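Local coordinates for protein cephalosporin acylase (Bacillus halodurans, PDB 2NLZ) that probably acts as an acylase or transpeptidase of the gamma-glutamyltranspeptidase family, an N-terminal nucleophile hydrolase, its true substrate being uncertain, at residues D[148-153]-D[207-212]. The protein carries 1 engineered substitution. Residues are numbered along the deposited sequence; the frame is centred on the assembly and turned at random.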
loop_
_atom_site.group_PDB
_atom_site.type_symbol
_atom_site.label_atom_id
_atom_site.label_comp_id
_atom_site.label_asym_id
_atom_site.label_seq_id
_atom_site.Cartn_x
_atom_site.Cartn_y
_atom_site.Cartn_z
ATOM N N TYR D 148 -29.765 29.670 -0.218
ATOM C CA TYR D 148 -29.655 28.223 -0.062
ATOM C C TYR D 148 -30.760 27.693 0.836
ATOM O O TYR D 148 -31.304 26.623 0.588
ATOM C CB TYR D 148 -28.294 27.815 0.517
ATOM C CG TYR D 148 -27.118 27.894 -0.440
ATOM C CD1 TYR D 148 -25.901 28.435 -0.028
ATOM C CD2 TYR D 148 -27.216 27.426 -1.748
ATOM C CE1 TYR D 148 -24.815 28.515 -0.888
ATOM C CE2 TYR D 148 -26.134 27.503 -2.615
ATOM C CZ TYR D 148 -24.936 28.049 -2.174
ATOM O OH TYR D 148 -23.854 28.138 -3.013
ATOM N N ALA D 149 -31.087 28.443 1.881
ATOM C CA ALA D 149 -32.101 28.005 2.819
ATOM C C ALA D 149 -33.489 27.991 2.185
ATOM O O ALA D 149 -34.265 27.080 2.435
ATOM C CB ALA D 149 -32.075 28.869 4.057
ATOM N N GLU D 150 -33.782 28.991 1.352
ATOM C CA GLU D 150 -35.089 29.110 0.691
ATOM C C GLU D 150 -35.271 28.128 -0.459
ATOM O O GLU D 150 -36.307 27.480 -0.567
ATOM C CB GLU D 150 -35.321 30.538 0.188
ATOM C CG GLU D 150 -36.034 31.424 1.187
ATOM C CD GLU D 150 -36.324 32.812 0.668
ATOM O OE1 GLU D 150 -35.429 33.420 0.044
ATOM O OE2 GLU D 150 -37.447 33.303 0.908
ATOM N N GLU D 151 -34.261 28.021 -1.313
ATOM C CA GLU D 151 -34.357 27.197 -2.506
ATOM C C GLU D 151 -34.006 25.747 -2.226
ATOM O O GLU D 151 -34.550 24.845 -2.850
ATOM C CB GLU D 151 -33.482 27.767 -3.623
ATOM C CG GLU D 151 -34.039 29.064 -4.216
ATOM C CD GLU D 151 -32.995 29.894 -4.959
ATOM O OE1 GLU D 151 -33.199 31.124 -5.073
ATOM O OE2 GLU D 151 -31.978 29.327 -5.424
ATOM N N GLY D 152 -33.097 25.526 -1.286
ATOM C CA GLY D 152 -32.713 24.170 -0.893
ATOM C C GLY D 152 -31.488 23.613 -1.596
ATOM O O GLY D 152 -31.026 24.167 -2.591
ATOM N N TYR D 153 -30.972 22.503 -1.078
ATOM C CA TYR D 153 -29.793 21.847 -1.649
ATOM C C TYR D 153 -29.853 20.319 -1.573
ATOM O O TYR D 153 -30.438 19.773 -0.642
ATOM C CB TYR D 153 -28.513 22.356 -0.972
ATOM C CG TYR D 153 -28.408 22.050 0.504
ATOM C CD1 TYR D 153 -27.691 20.949 0.960
ATOM C CD2 TYR D 153 -29.015 22.874 1.449
ATOM C CE1 TYR D 153 -27.593 20.664 2.317
ATOM C CE2 TYR D 153 -28.922 22.601 2.806
ATOM C CZ TYR D 153 -28.210 21.493 3.233
ATOM O OH TYR D 153 -28.112 21.227 4.578
ATOM N N THR D 207 -34.803 33.886 9.542
ATOM C CA THR D 207 -33.980 34.357 10.639
ATOM C C THR D 207 -32.644 34.939 10.157
ATOM O O THR D 207 -32.167 35.935 10.709
ATOM C CB THR D 207 -33.806 33.285 11.739
ATOM O OG1 THR D 207 -32.907 33.764 12.737
ATOM C CG2 THR D 207 -33.251 32.040 11.177
ATOM N N LEU D 208 -32.066 34.353 9.111
ATOM C CA LEU D 208 -30.844 34.908 8.544
ATOM C C LEU D 208 -31.111 36.273 7.942
ATOM O O LEU D 208 -30.318 37.189 8.113
ATOM C CB LEU D 208 -30.217 33.981 7.513
ATOM C CG LEU D 208 -29.442 32.794 8.085
ATOM C CD1 LEU D 208 -29.055 31.846 6.964
ATOM C CD2 LEU D 208 -28.209 33.219 8.884
ATOM N N ARG D 209 -32.249 36.413 7.270
ATOM C CA ARG D 209 -32.690 37.714 6.785
ATOM C C ARG D 209 -32.901 38.685 7.959
ATOM O O ARG D 209 -32.521 39.852 7.880
ATOM C CB ARG D 209 -33.950 37.572 5.928
ATOM C CG ARG D 209 -34.339 38.818 5.151
ATOM C CD ARG D 209 -34.678 38.495 3.697
ATOM N NE ARG D 209 -35.403 37.231 3.563
ATOM C CZ ARG D 209 -35.569 36.564 2.422
ATOM N NH1 ARG D 209 -35.064 37.027 1.285
ATOM N NH2 ARG D 209 -36.240 35.423 2.421
ATOM N N SER D 210 -33.466 38.193 9.057
ATOM C CA SER D 210 -33.748 39.057 10.188
ATOM C C SER D 210 -32.472 39.571 10.843
ATOM O O SER D 210 -32.458 40.692 11.347
ATOM C CB SER D 210 -34.653 38.362 11.213
ATOM O OG SER D 210 -35.081 39.260 12.233
ATOM N N ILE D 211 -31.403 38.773 10.836
ATOM C CA ILE D 211 -30.142 39.242 11.434
ATOM C C ILE D 211 -29.317 40.032 10.444
ATOM O O ILE D 211 -28.485 40.844 10.839
ATOM C CB ILE D 211 -29.283 38.133 12.129
ATOM C CG1 ILE D 211 -29.085 36.922 11.239
ATOM C CG2 ILE D 211 -29.925 37.688 13.427
ATOM C CD1 ILE D 211 -28.963 35.634 12.030
ATOM N N ALA D 212 -29.575 39.813 9.159
ATOM C CA ALA D 212 -28.972 40.618 8.099
ATOM C C ALA D 212 -29.458 42.064 8.180
ATOM O O ALA D 212 -28.661 43.001 8.063
ATOM C CB ALA D 212 -29.295 40.030 6.735
#
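With CG anti to the backbone N (chi1 -169°), the side chain of Arg-209 leaves its helix, then bends at chi2 and chi3 so that the guanidinium swings toward Glu-150, whose own chain runs extended beyond CG and presents its carboxylate. The two side chains cross at about a right angle and meet in a salt bridge, NH2 of Arg-209 lying 2.9 Å from OE2 of Glu-150. OE2 sits at the edge of the guanidinium, in its plane, but the hydrogen bond is weak, with an N-H...O angle of 137°. The carboxylate is turned 76° from the guanidinium plane, so the pair does not form the flat, two-pronged arrangement: OE1 of Glu-150 stays 3.2 Å from NH2 and 3.8 Å from NH1 of Arg-209. In the gamma-glutamyltranspeptidase fold of this chain, the bridge ties the C-terminal end of helix 143-151 to helix 202-212 at the surface, while on the buried side Ala-149 and Leu-208 both pack on Val-60 of helix 47-61. OE2 of Glu-150 also accepts a hydrogen bond from NE2 of Gln-202, and the backbone O of Glu-150 receives one from NE of Arg-200, so two further polar links join the same helix end to residues at or just before the start of helix 202-212. Were Glu-150 an alanine, the Arg-209 guanidinium would probably lose this acidic mate and be freer to turn, and NE2 of Gln-202 would lose this acceptor.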